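Local coordinates for protein LigF (Sphingobium sp. SYK-6, PDB 4XT0) that takes part in lignin degradation as a glutathione-binding beta-etherase of the glutathione S-transferase superfamily, cleaving beta-aryl ether bonds, at residues 4-9 / 22-27; 60-65 / 78-83; 107-112 / 172-177; 118-123 / 162-167. All coordinates share one frame; numbering follows the deposited sequence.

Overall arrangement
The four contacts fall into two pairs, one in each domain of the glutathione S-transferase fold. Interactions 1 and 2 belong to the thioredoxin-like N-terminal domain. Their centres are about 9 Å apart, and they meet through neighbouring strands 6-10 and 59-62 and through the salt bridge of K27 with E78. Interactions 3 and 4 both join helix 93-121 to helix 161-182 in the helical C-terminal domain, with centres about 14 Å apart. Centre to centre, interactions 1 and 3 are about 27 Å apart. Glutathione lies about 9 Å from the L8 side chain and about 10 Å from that of Y109. Interactions 2 and 3 also touch the second subunit.

Interaction 1 of 4, residues 4-9 / 22-27; sequences MTLKLY and ATLYEK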
loop_
_atom_site.group_PDB
_atom_site.type_symbol
_atom_site.label_atom_id
_atom_site.label_comp_id
_atom_site.label_asym_id
_atom_site.label_seq_id
_atom_site.Cartn_x
_atom_site.Cartn_y
_atom_site.Cartn_z
ATOM N N MET A 4 23.544 20.221 -7.889
ATOM C CA MET A 4 22.268 19.569 -8.161
ATOM C C MET A 4 21.143 20.125 -7.288
ATOM O O MET A 4 21.351 20.472 -6.129
ATOM C CB MET A 4 22.383 18.055 -7.948
ATOM C CG MET A 4 23.330 17.345 -8.905
ATOM S SD MET A 4 22.780 17.379 -10.623
ATOM C CE MET A 4 23.882 16.172 -11.364
ATOM N N THR A 5 19.949 20.209 -7.855
ATOM C CA THR A 5 18.767 20.544 -7.079
ATOM C C THR A 5 17.953 19.276 -6.819
ATOM O O THR A 5 17.039 19.275 -5.997
ATOM C CB THR A 5 17.896 21.587 -7.793
ATOM O OG1 THR A 5 17.428 21.050 -9.040
ATOM C CG2 THR A 5 18.695 22.861 -8.042
ATOM N N LEU A 6 18.294 18.207 -7.535
ATOM C CA LEU A 6 17.683 16.891 -7.334
ATOM C C LEU A 6 18.756 15.905 -6.924
ATOM O O LEU A 6 19.778 15.784 -7.606
ATOM C CB LEU A 6 17.001 16.383 -8.607
ATOM C CG LEU A 6 15.527 16.602 -8.931
ATOM C CD1 LEU A 6 15.223 15.902 -10.259
ATOM C CD2 LEU A 6 14.619 16.088 -7.818
ATOM N N LYS A 7 18.523 15.207 -5.818
ATOM C CA LYS A 7 19.420 14.146 -5.354
ATOM C C LYS A 7 18.602 12.923 -4.964
ATOM O O LYS A 7 17.555 13.060 -4.328
ATOM C CB LYS A 7 20.260 14.612 -4.163
ATOM C CG LYS A 7 21.115 15.835 -4.458
ATOM C CD LYS A 7 21.879 16.295 -3.220
ATOM C CE LYS A 7 22.536 17.651 -3.457
ATOM N NZ LYS A 7 23.396 17.630 -4.688
ATOM N N LEU A 8 19.059 11.735 -5.366
ATOM C CA LEU A 8 18.430 10.493 -4.917
ATOM C C LEU A 8 19.397 9.675 -4.058
ATOM O O LEU A 8 20.501 9.347 -4.488
ATOM C CB LEU A 8 17.959 9.633 -6.095
ATOM C CG LEU A 8 17.159 8.406 -5.627
ATOM C CD1 LEU A 8 15.758 8.832 -5.134
ATOM C CD2 LEU A 8 17.047 7.317 -6.691
ATOM N N TYR A 9 18.952 9.338 -2.855
ATOM C CA TYR A 9 19.690 8.494 -1.926
ATOM C C TYR A 9 19.117 7.091 -1.980
ATOM O O TYR A 9 17.934 6.908 -1.667
ATOM C CB TYR A 9 19.582 9.058 -0.510
ATOM C CG TYR A 9 20.190 10.424 -0.375
ATOM C CD1 TYR A 9 19.439 11.570 -0.601
ATOM C CD2 TYR A 9 21.531 10.569 -0.035
ATOM C CE1 TYR A 9 20.004 12.826 -0.485
ATOM C CE2 TYR A 9 22.102 11.817 0.085
ATOM C CZ TYR A 9 21.335 12.939 -0.141
ATOM O OH TYR A 9 21.905 14.178 -0.027
ATOM N N ALA A 22 14.762 4.478 -11.913
ATOM C CA ALA A 22 14.291 4.270 -13.288
ATOM C C ALA A 22 13.438 5.467 -13.765
ATOM O O ALA A 22 13.554 5.913 -14.901
ATOM C CB ALA A 22 13.491 2.961 -13.386
ATOM N N THR A 23 12.589 5.984 -12.885
ATOM C CA THR A 23 11.754 7.142 -13.214
ATOM C C THR A 23 12.614 8.348 -13.619
ATOM O O THR A 23 12.346 8.990 -14.625
ATOM C CB THR A 23 10.835 7.498 -12.031
ATOM O OG1 THR A 23 10.013 6.364 -11.732
ATOM C CG2 THR A 23 9.917 8.706 -12.353
ATOM N N LEU A 24 13.669 8.619 -12.853
ATOM C CA LEU A 24 14.564 9.740 -13.131
ATOM C C LEU A 24 15.243 9.602 -14.498
ATOM O O LEU A 24 15.308 10.562 -15.273
ATOM C CB LEU A 24 15.628 9.859 -12.018
ATOM C CG LEU A 24 15.090 10.362 -10.667
ATOM C CD1 LEU A 24 16.028 9.953 -9.523
ATOM C CD2 LEU A 24 14.859 11.886 -10.711
ATOM N N TYR A 25 15.743 8.408 -14.800
ATOM C CA TYR A 25 16.405 8.183 -16.087
ATOM C C TYR A 25 15.409 8.191 -17.238
ATOM O O TYR A 25 15.721 8.646 -18.322
ATOM C CB TYR A 25 17.159 6.851 -16.098
ATOM C CG TYR A 25 18.496 6.884 -15.403
ATOM C CD1 TYR A 25 19.623 7.376 -16.048
ATOM C CD2 TYR A 25 18.633 6.409 -14.099
ATOM C CE1 TYR A 25 20.852 7.405 -15.412
ATOM C CE2 TYR A 25 19.852 6.440 -13.452
ATOM C CZ TYR A 25 20.960 6.938 -14.115
ATOM O OH TYR A 25 22.180 6.957 -13.484
ATOM N N GLU A 26 14.207 7.668 -17.012
ATOM C CA GLU A 26 13.219 7.645 -18.096
ATOM C C GLU A 26 12.782 9.059 -18.453
ATOM O O GLU A 26 12.450 9.348 -19.609
ATOM C CB GLU A 26 12.000 6.799 -17.720
ATOM C CG GLU A 26 12.278 5.302 -17.671
ATOM C CD GLU A 26 12.255 4.626 -19.044
ATOM O OE1 GLU A 26 12.141 5.322 -20.083
ATOM O OE2 GLU A 26 12.374 3.379 -19.082
ATOM N N LYS A 27 12.795 9.949 -17.462
ATOM C CA LYS A 27 12.336 11.325 -17.691
ATOM C C LYS A 27 13.482 12.257 -18.083
ATOM O O LYS A 27 13.285 13.451 -18.339
ATOM C CB LYS A 27 11.599 11.830 -16.445
ATOM C CG LYS A 27 10.315 11.017 -16.202
ATOM C CD LYS A 27 9.474 11.592 -15.046
ATOM C CE LYS A 27 8.847 12.926 -15.419
ATOM N NZ LYS A 27 8.033 12.864 -16.684
#
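L8 and L24 are the closest pair of the backbones here, with CA atoms 9.1 Å apart. That spacing is wide enough for a layer of side chains between strand 6-9 and helix 22-26. No hydrogen bond crosses it. The helix keeps its own backbone bonds, such as E26 N to A22 O.

The contact is a three-leucine cluster with L24 in the middle. L6, L8 and L24 all start out toward the other segment. L24 divides its two methyls between the strand residues. Its CD1 lies 3.9 Å from L8 CB and 4.0 Å from L8 CD2. Its CD2 meets L6 CD1 at 4.1 Å. The side chains run at a slant to each other. Methyl ends and one CB do the touching. L24 has its CG anti to the carbonyl carbon (chi1 -71°), and the fork beyond it spans the two strand residues. In L8, CB already faces L24 CD1; CG anti to the backbone N (chi1 -174°) brings CD2 to the same methyl. All three leucines are buried, and the contact is wholly apolar.

Around the cluster, L6 also packs on L60 of the adjoining strand, and L24 on L77 of helix 70-80. The strand is held in its sheet by backbone bonds of L8 with E32 and V34. Strand 6-10, helix 15-26 and strand 32-35 form a beta-alpha-beta unit, and this contact packs its helix on its first strand. The unit is the opening element of the thioredoxin-like N-terminal domain of glutathione S-transferases.

Interaction 2 of 4, residues 60-65 / 78-83; sequences LWHDGK and EDVFPE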
loop_
_atom_site.group_PDB
_atom_site.type_symbol
_atom_site.label_atom_id
_atom_site.label_comp_id
_atom_site.label_asym_id
_atom_site.label_seq_id
_atom_site.Cartn_x
_atom_site.Cartn_y
_atom_site.Cartn_z
ATOM N N LEU A 60 14.271 11.072 -1.798
ATOM C CA LEU A 60 14.569 12.105 -2.797
ATOM C C LEU A 60 14.714 13.455 -2.139
ATOM O O LEU A 60 13.856 13.868 -1.366
ATOM C CB LEU A 60 13.474 12.201 -3.863
ATOM C CG LEU A 60 13.734 13.278 -4.938
ATOM C CD1 LEU A 60 14.640 12.693 -6.028
ATOM C CD2 LEU A 60 12.434 13.809 -5.549
ATOM N N TRP A 61 15.796 14.150 -2.468
ATOM C CA TRP A 61 16.018 15.514 -1.992
ATOM C C TRP A 61 15.789 16.466 -3.162
ATOM O O TRP A 61 16.401 16.314 -4.228
ATOM C CB TRP A 61 17.441 15.643 -1.434
ATOM C CG TRP A 61 17.792 16.932 -0.745
ATOM C CD1 TRP A 61 17.779 17.170 0.602
ATOM C CD2 TRP A 61 18.279 18.139 -1.358
ATOM N NE1 TRP A 61 18.211 18.447 0.861
ATOM C CE2 TRP A 61 18.524 19.064 -0.321
ATOM C CE3 TRP A 61 18.531 18.525 -2.679
ATOM C CZ2 TRP A 61 19.006 20.356 -0.567
ATOM C CZ3 TRP A 61 19.008 19.807 -2.922
ATOM C CH2 TRP A 61 19.232 20.708 -1.873
ATOM N N HIS A 62 14.890 17.426 -2.987
ATOM C CA HIS A 62 14.586 18.351 -4.077
ATOM C C HIS A 62 14.466 19.758 -3.515
ATOM O O HIS A 62 13.483 20.094 -2.851
ATOM C CB HIS A 62 13.316 17.923 -4.825
ATOM C CG HIS A 62 12.907 18.868 -5.917
ATOM N ND1 HIS A 62 11.595 19.040 -6.289
ATOM C CD2 HIS A 62 13.640 19.690 -6.705
ATOM C CE1 HIS A 62 11.530 19.935 -7.266
ATOM N NE2 HIS A 62 12.759 20.347 -7.533
ATOM N N ASP A 63 15.516 20.548 -3.739
ATOM C CA ASP A 63 15.580 21.930 -3.281
ATOM C C ASP A 63 15.381 22.056 -1.777
ATOM O O ASP A 63 14.742 22.994 -1.311
ATOM C CB ASP A 63 14.540 22.780 -4.006
ATOM C CG ASP A 63 14.969 23.158 -5.405
ATOM O OD1 ASP A 63 16.182 23.342 -5.622
ATOM O OD2 ASP A 63 14.093 23.279 -6.284
ATOM N N GLY A 64 15.920 21.109 -1.019
ATOM C CA GLY A 64 15.814 21.170 0.430
ATOM C C GLY A 64 14.644 20.389 1.009
ATOM O O GLY A 64 14.513 20.262 2.222
ATOM N N LYS A 65 13.787 19.874 0.138
ATOM C CA LYS A 65 12.649 19.081 0.584
ATOM C C LYS A 65 12.958 17.598 0.384
ATOM O O LYS A 65 13.477 17.201 -0.659
ATOM C CB LYS A 65 11.374 19.489 -0.176
ATOM C CG LYS A 65 10.974 20.954 0.051
ATOM C CD LYS A 65 9.807 21.375 -0.848
ATOM C CE LYS A 65 9.311 22.779 -0.475
ATOM N NZ LYS A 65 8.167 23.270 -1.313
ATOM N N GLU A 78 6.405 12.794 -11.452
ATOM C CA GLU A 78 5.434 13.034 -12.520
ATOM C C GLU A 78 4.569 14.273 -12.221
ATOM O O GLU A 78 4.177 15.001 -13.144
ATOM C CB GLU A 78 4.566 11.782 -12.735
ATOM C CG GLU A 78 5.193 10.771 -13.732
ATOM C CD GLU A 78 5.270 11.303 -15.164
ATOM O OE1 GLU A 78 4.399 12.117 -15.542
ATOM O OE2 GLU A 78 6.197 10.910 -15.921
ATOM N N ASP A 79 4.295 14.529 -10.940
ATOM C CA ASP A 79 3.521 15.721 -10.544
ATOM C C ASP A 79 4.313 17.001 -10.851
ATOM O O ASP A 79 3.751 18.016 -11.278
ATOM C CB ASP A 79 3.182 15.694 -9.042
ATOM C CG ASP A 79 1.986 14.783 -8.701
ATOM O OD1 ASP A 79 1.212 14.408 -9.613
ATOM O OD2 ASP A 79 1.818 14.457 -7.501
ATOM N N VAL A 80 5.621 16.949 -10.614
ATOM C CA VAL A 80 6.469 18.141 -10.702
ATOM C C VAL A 80 7.095 18.339 -12.093
ATOM O O VAL A 80 7.253 19.469 -12.573
ATOM C CB VAL A 80 7.587 18.072 -9.633
ATOM C CG1 VAL A 80 8.576 19.216 -9.798
ATOM C CG2 VAL A 80 6.962 18.088 -8.205
ATOM N N PHE A 81 7.458 17.246 -12.751
ATOM C CA PHE A 81 8.048 17.361 -14.088
ATOM C C PHE A 81 7.219 16.622 -15.146
ATOM O O PHE A 81 7.737 15.706 -15.798
ATOM C CB PHE A 81 9.479 16.815 -14.099
ATOM C CG PHE A 81 10.372 17.387 -13.016
ATOM C CD1 PHE A 81 11.022 18.594 -13.206
ATOM C CD2 PHE A 81 10.569 16.700 -11.818
ATOM C CE1 PHE A 81 11.855 19.129 -12.218
ATOM C CE2 PHE A 81 11.407 17.219 -10.830
ATOM C CZ PHE A 81 12.046 18.434 -11.029
ATOM N N PRO A 82 5.940 17.004 -15.323
ATOM C CA PRO A 82 5.115 16.244 -16.270
ATOM C C PRO A 82 5.607 16.383 -17.704
ATOM O O PRO A 82 5.337 15.505 -18.509
ATOM C CB PRO A 82 3.720 16.860 -16.107
ATOM C CG PRO A 82 3.975 18.247 -15.655
ATOM C CD PRO A 82 5.200 18.144 -14.755
ATOM N N GLU A 83 6.356 17.442 -17.998
ATOM C CA GLU A 83 6.811 17.678 -19.363
ATOM C C GLU A 83 8.262 17.276 -19.611
ATOM O O GLU A 83 8.860 17.732 -20.576
ATOM C CB GLU A 83 6.619 19.153 -19.720
ATOM C CG GLU A 83 5.163 19.577 -19.649
ATOM C CD GLU A 83 4.924 20.961 -20.260
ATOM O OE1 GLU A 83 5.913 21.652 -20.600
ATOM O OE2 GLU A 83 3.746 21.354 -20.404
#
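H62 and F81 reach out from facing sides, and their rings meet at a slant. The ring centroids are 5.7 Å apart and the planes are inclined at 46°. The imidazole leads with its CE1 and NE2 corner. H62 NE2 lies 4.0 Å from F81 CZ, at the far end of the phenyl ring. The other branch of the contact is V80, whose CG1 is 4.0 Å from H62 CE1. V80 and H62 lie alongside each other, pointing opposite ways.

The same CG1 of V80 also sits over the centre of the F81 ring, 3.6 Å above its plane. It is therefore shared by the two rings. With CG1 anti to the backbone N (chi1 174°), V80 can put this methyl there.

H62 ends strand 59-62 and starts the type I' turn to K65. V80 is the last residue of helix 70-80, and F81 is the first to leave helical backbone angles. Across the dimer interface, V80 packs on P93 of the second subunit.

The polar work of H62 lies elsewhere: its ND1 is hydrogen-bonded to the OH of Y76. That bond probably fixes the turn of the imidazole, and the CE1 and NE2 side meets V80 and F81 by van der Waals packing.

Interaction 3 of 4, residues 107-112 / 172-177; sequences DEYFCW and GVSVAR
Y109 and F110 both meet S174, one ring at its hydroxyl and the other at its CB. At the tyrosine, S174 OG approaches the ring edge in its plane, 3.3 Å from Y109 CE2. No hydrogen bond crosses between the segments. The S174 hydroxyl is hydrogen-bonded to K170 O, within its own helix. At the phenylalanine, S174 CB lies 3.4 Å from F110 CD1. The F110 ring gets there with CG anti to the backbone N (chi1 -175°).

The apolar contact is V173 CG1 to Y109 CZ, at 4.1 Å. The two side chains cross at about a right angle.

These residues join helices 93-121 and 161-182 of the all-helical C-terminal domain of the glutathione S-transferase fold. The axes of segments 107-112 and 172-177 approach to 9.7 Å, with a crossing angle of -109°. A wider pi-type turn lies at 107-110.

The Y109 hydroxyl is in van der Waals contact with V173, its OH 3.5 Å from V173 CB. Its hydrogen bond goes to E147 of the second subunit. An alanine at Y109 would remove both ring and hydroxyl, and is likely to leave E147 without this mate and a gap beside V173 and S174. F110 also packs against helix 195-204, on N200, I203 and A204.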
loop_
_atom_site.group_PDB
_atom_site.type_symbol
_atom_site.label_atom_id
_atom_site.label_comp_id
_atom_site.label_asym_id
_atom_site.label_seq_id
_atom_site.Cartn_x
_atom_site.Cartn_y
_atom_site.Cartn_z
ATOM N N ASP A 107 3.318 -2.528 -3.423
ATOM C CA ASP A 107 3.527 -2.087 -2.028
ATOM C C ASP A 107 2.853 -2.956 -0.971
ATOM O O ASP A 107 3.327 -3.029 0.165
ATOM C CB ASP A 107 3.038 -0.638 -1.835
ATOM C CG ASP A 107 4.001 0.396 -2.419
ATOM O OD1 ASP A 107 5.235 0.179 -2.381
ATOM O OD2 ASP A 107 3.531 1.435 -2.925
ATOM N N GLU A 108 1.738 -3.590 -1.317
ATOM C CA GLU A 108 0.941 -4.285 -0.307
ATOM C C GLU A 108 1.049 -5.802 -0.368
ATOM O O GLU A 108 0.567 -6.483 0.528
ATOM C CB GLU A 108 -0.532 -3.881 -0.442
ATOM C CG GLU A 108 -0.739 -2.372 -0.247
ATOM C CD GLU A 108 -2.074 -1.862 -0.764
ATOM O OE1 GLU A 108 -3.025 -2.668 -0.824
ATOM O OE2 GLU A 108 -2.167 -0.644 -1.091
ATOM N N TYR A 109 1.642 -6.336 -1.430
ATOM C CA TYR A 109 1.679 -7.800 -1.590
ATOM C C TYR A 109 2.983 -8.307 -2.212
ATOM O O TYR A 109 3.723 -9.062 -1.588
ATOM C CB TYR A 109 0.473 -8.242 -2.434
ATOM C CG TYR A 109 0.180 -9.733 -2.424
ATOM C CD1 TYR A 109 -0.712 -10.279 -1.506
ATOM C CD2 TYR A 109 0.781 -10.591 -3.344
ATOM C CE1 TYR A 109 -0.993 -11.666 -1.497
ATOM C CE2 TYR A 109 0.501 -11.960 -3.351
ATOM C CZ TYR A 109 -0.386 -12.488 -2.427
ATOM O OH TYR A 109 -0.661 -13.837 -2.433
ATOM N N PHE A 110 3.261 -7.876 -3.443
ATOM C CA PHE A 110 4.324 -8.472 -4.258
ATOM C C PHE A 110 5.720 -8.207 -3.687
ATOM O O PHE A 110 6.543 -9.123 -3.601
ATOM C CB PHE A 110 4.221 -7.948 -5.709
ATOM C CG PHE A 110 5.204 -8.580 -6.683
ATOM C CD1 PHE A 110 5.738 -9.841 -6.457
ATOM C CD2 PHE A 110 5.593 -7.892 -7.829
ATOM C CE1 PHE A 110 6.639 -10.396 -7.343
ATOM C CE2 PHE A 110 6.494 -8.446 -8.732
ATOM C CZ PHE A 110 7.023 -9.701 -8.488
ATOM N N CYS A 111 6.000 -6.963 -3.308
ATOM C CA CYS A 111 7.322 -6.647 -2.787
ATOM C C CYS A 111 7.628 -7.467 -1.536
ATOM O O CYS A 111 8.727 -7.980 -1.385
ATOM C CB CYS A 111 7.458 -5.157 -2.458
ATOM S SG CYS A 111 9.053 -4.755 -1.677
ATOM N N TRP A 112 6.648 -7.612 -0.654
ATOM C CA TRP A 112 6.928 -8.198 0.651
ATOM C C TRP A 112 7.191 -9.706 0.651
ATOM O O TRP A 112 8.022 -10.190 1.435
ATOM C CB TRP A 112 5.789 -7.848 1.623
ATOM C CG TRP A 112 5.613 -6.363 1.783
ATOM C CD1 TRP A 112 4.431 -5.679 1.799
ATOM C CD2 TRP A 112 6.652 -5.368 1.909
ATOM N NE1 TRP A 112 4.665 -4.334 1.949
ATOM C CE2 TRP A 112 6.017 -4.116 2.015
ATOM C CE3 TRP A 112 8.054 -5.419 1.955
ATOM C CZ2 TRP A 112 6.732 -2.923 2.158
ATOM C CZ3 TRP A 112 8.763 -4.233 2.092
ATOM C CH2 TRP A 112 8.100 -3.003 2.195
ATOM N N GLY A 172 4.332 -17.214 -5.844
ATOM C CA GLY A 172 3.658 -17.937 -6.903
ATOM C C GLY A 172 2.390 -17.228 -7.334
ATOM O O GLY A 172 2.166 -17.035 -8.526
ATOM N N VAL A 173 1.564 -16.830 -6.370
ATOM C CA VAL A 173 0.360 -16.054 -6.667
ATOM C C VAL A 173 0.716 -14.800 -7.447
ATOM O O VAL A 173 0.051 -14.472 -8.434
ATOM C CB VAL A 173 -0.411 -15.647 -5.389
ATOM C CG1 VAL A 173 -1.487 -14.622 -5.720
ATOM C CG2 VAL A 173 -1.028 -16.859 -4.735
ATOM N N SER A 174 1.781 -14.119 -7.019
ATOM C CA SER A 174 2.169 -12.842 -7.622
ATOM C C SER A 174 2.580 -13.000 -9.074
ATOM O O SER A 174 2.207 -12.204 -9.936
ATOM C CB SER A 174 3.322 -12.195 -6.842
ATOM O OG SER A 174 2.933 -11.842 -5.528
ATOM N N VAL A 175 3.370 -14.030 -9.332
ATOM C CA VAL A 175 3.870 -14.312 -10.670
ATOM C C VAL A 175 2.745 -14.763 -11.618
ATOM O O VAL A 175 2.727 -14.378 -12.793
ATOM C CB VAL A 175 4.994 -15.378 -10.593
ATOM C CG1 VAL A 175 5.143 -16.122 -11.901
ATOM C CG2 VAL A 175 6.296 -14.713 -10.169
ATOM N N ALA A 176 1.813 -15.574 -11.114
ATOM C CA ALA A 176 0.641 -15.966 -11.893
ATOM C C ALA A 176 -0.202 -14.740 -12.272
ATOM O O ALA A 176 -0.717 -14.650 -13.384
ATOM C CB ALA A 176 -0.217 -16.984 -11.121
ATOM N N ARG A 177 -0.334 -13.787 -11.356
ATOM C CA ARG A 177 -1.147 -12.605 -11.638
ATOM C C ARG A 177 -0.531 -11.757 -12.758
ATOM O O ARG A 177 -1.235 -11.236 -13.624
ATOM C CB ARG A 177 -1.321 -11.757 -10.378
ATOM C CG ARG A 177 -2.113 -10.483 -10.620
ATOM C CD ARG A 177 -3.523 -10.812 -11.110
ATOM N NE ARG A 177 -4.245 -9.599 -11.475
ATOM C CZ ARG A 177 -4.255 -9.076 -12.695
ATOM N NH1 ARG A 177 -3.590 -9.672 -13.679
ATOM N NH2 ARG A 177 -4.933 -7.960 -12.929
#

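Interaction 4 of 4, residues 118-123 / 162-167; sequences GWAFGI and EMLDEE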
loop_
_atom_site.group_PDB
_atom_site.type_symbol
_atom_site.label_atom_id
_atom_site.label_comp_id
_atom_site.label_asym_id
_atom_site.label_seq_id
_atom_site.Cartn_x
_atom_site.Cartn_y
_atom_site.Cartn_z
ATOM N N GLY A 118 14.297 -12.716 0.381
ATOM C CA GLY A 118 15.561 -11.997 0.327
ATOM C C GLY A 118 16.242 -11.793 1.677
ATOM O O GLY A 118 17.454 -11.992 1.796
ATOM N N TRP A 119 15.479 -11.399 2.696
ATOM C CA TRP A 119 16.033 -11.230 4.043
ATOM C C TRP A 119 16.532 -12.550 4.628
ATOM O O TRP A 119 17.521 -12.585 5.365
ATOM C CB TRP A 119 14.997 -10.608 4.988
ATOM C CG TRP A 119 14.884 -9.113 4.861
ATOM C CD1 TRP A 119 14.088 -8.418 3.992
ATOM C CD2 TRP A 119 15.596 -8.128 5.624
ATOM N NE1 TRP A 119 14.258 -7.066 4.170
ATOM C CE2 TRP A 119 15.179 -6.862 5.164
ATOM C CE3 TRP A 119 16.539 -8.196 6.652
ATOM C CZ2 TRP A 119 15.676 -5.672 5.696
ATOM C CZ3 TRP A 119 17.030 -7.015 7.177
ATOM C CH2 TRP A 119 16.597 -5.771 6.699
ATOM N N ALA A 120 15.844 -13.638 4.299
ATOM C CA ALA A 120 16.190 -14.943 4.843
ATOM C C ALA A 120 17.493 -15.476 4.246
ATOM O O ALA A 120 18.336 -16.007 4.963
ATOM C CB ALA A 120 15.051 -15.932 4.609
ATOM N N PHE A 121 17.664 -15.312 2.937
ATOM C CA PHE A 121 18.784 -15.942 2.240
ATOM C C PHE A 121 19.777 -14.953 1.616
ATOM O O PHE A 121 20.934 -15.304 1.374
ATOM C CB PHE A 121 18.251 -16.867 1.142
ATOM C CG PHE A 121 17.238 -17.865 1.620
ATOM C CD1 PHE A 121 17.442 -18.581 2.786
ATOM C CD2 PHE A 121 16.075 -18.086 0.899
ATOM C CE1 PHE A 121 16.505 -19.506 3.219
ATOM C CE2 PHE A 121 15.136 -19.002 1.328
ATOM C CZ PHE A 121 15.348 -19.710 2.490
ATOM N N GLY A 122 19.328 -13.726 1.357
ATOM C CA GLY A 122 20.071 -12.800 0.516
ATOM C C GLY A 122 21.174 -11.931 1.111
ATOM O O GLY A 122 22.164 -11.661 0.429
ATOM N N ILE A 123 21.017 -11.470 2.351
ATOM C CA ILE A 123 22.007 -10.562 2.944
ATOM C C ILE A 123 22.722 -11.197 4.140
ATOM O O ILE A 123 23.077 -10.521 5.110
ATOM C CB ILE A 123 21.367 -9.217 3.380
ATOM C CG1 ILE A 123 20.228 -9.436 4.377
ATOM C CG2 ILE A 123 20.848 -8.444 2.168
ATOM C CD1 ILE A 123 19.550 -8.148 4.797
ATOM N N GLU A 162 7.555 -22.331 8.493
ATOM C CA GLU A 162 6.200 -22.161 7.980
ATOM C C GLU A 162 5.999 -20.752 7.406
ATOM O O GLU A 162 5.229 -20.564 6.469
ATOM C CB GLU A 162 5.162 -22.453 9.071
ATOM C CG GLU A 162 4.962 -21.327 10.079
ATOM C CD GLU A 162 3.731 -21.524 10.945
ATOM O OE1 GLU A 162 3.545 -22.645 11.469
ATOM O OE2 GLU A 162 2.946 -20.559 11.093
ATOM N N MET A 163 6.699 -19.771 7.969
ATOM C CA MET A 163 6.721 -18.422 7.415
ATOM C C MET A 163 7.293 -18.421 5.990
ATOM O O MET A 163 6.729 -17.803 5.091
ATOM C CB MET A 163 7.532 -17.482 8.315
ATOM C CG MET A 163 7.762 -16.094 7.719
ATOM S SD MET A 163 7.497 -14.733 8.882
ATOM C CE MET A 163 9.112 -14.572 9.615
ATOM N N LEU A 164 8.405 -19.122 5.789
ATOM C CA LEU A 164 9.030 -19.185 4.470
ATOM C C LEU A 164 8.119 -19.862 3.445
ATOM O O LEU A 164 7.969 -19.369 2.324
ATOM C CB LEU A 164 10.376 -19.911 4.546
ATOM C CG LEU A 164 11.430 -19.272 5.459
ATOM C CD1 LEU A 164 12.747 -20.084 5.466
ATOM C CD2 LEU A 164 11.672 -17.819 5.064
ATOM N N ASP A 165 7.511 -20.979 3.837
ATOM C CA ASP A 165 6.593 -21.707 2.964
ATOM C C ASP A 165 5.470 -20.802 2.461
ATOM O O ASP A 165 5.139 -20.793 1.274
ATOM C CB ASP A 165 5.986 -22.904 3.697
ATOM C CG ASP A 165 7.034 -23.796 4.340
ATOM O OD1 ASP A 165 8.196 -23.784 3.874
ATOM O OD2 ASP A 165 6.689 -24.510 5.308
ATOM N N GLU A 166 4.879 -20.047 3.376
ATOM C CA GLU A 166 3.766 -19.185 3.017
ATOM C C GLU A 166 4.227 -18.076 2.058
ATOM O O GLU A 166 3.538 -17.760 1.080
ATOM C CB GLU A 166 3.126 -18.594 4.273
ATOM C CG GLU A 166 2.195 -17.425 4.024
ATOM C CD GLU A 166 0.901 -17.820 3.325
ATOM O OE1 GLU A 166 0.710 -19.020 3.034
ATOM O OE2 GLU A 166 0.067 -16.924 3.056
ATOM N N GLU A 167 5.405 -17.514 2.327
ATOM C CA GLU A 167 5.937 -16.431 1.507
ATOM C C GLU A 167 6.174 -16.889 0.079
ATOM O O GLU A 167 5.870 -16.154 -0.877
ATOM C CB GLU A 167 7.234 -15.887 2.105
ATOM C CG GLU A 167 7.040 -15.120 3.408
ATOM C CD GLU A 167 5.904 -14.120 3.348
ATOM O OE1 GLU A 167 5.884 -13.289 2.422
ATOM O OE2 GLU A 167 5.017 -14.166 4.223
#
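This contact belongs to the helical C-terminal domain of the glutathione S-transferase fold, where the end part of helix 93-121 packs on the start of helix 161-182 through A120, F121 and L164. The backbones are nearest at A120 and L164, with CA atoms 8.3 Å apart. Two methyls of one leucine carry the contact. CD2 of L164 lies 3.9 Å from CB of A120. CD1 of L164 lies 4.0 Å from CZ of F121.

A120 and L164 both start out toward the opposite helix. With CG beside the backbone N (chi1 -60°), the branch of L164 sets CD2 against A120 and CD1 by F121. F121 and L164 approach head-on. The phenyl ring brings its far end, CZ, to the leucine methyl at a slant. One face of that ring also carries A120 CB, 4.0 Å above the plane and over its centre. The three side chains thus all touch one another. The contact is purely van der Waals in nature, with no hydrogen bond between the segments. A120 and L164 are buried, while F121 is exposed.

F159, in the loop just before helix 161-182, packs on both A120 and L164. F121 also touches F213. W119, the residue before A120, turns to helix 146-157, where its ring meets W152 of the glutathione pocket edge-to-face. E167, about one turn on from L164, packs back on C113, T116 and I117 of helix 93-121.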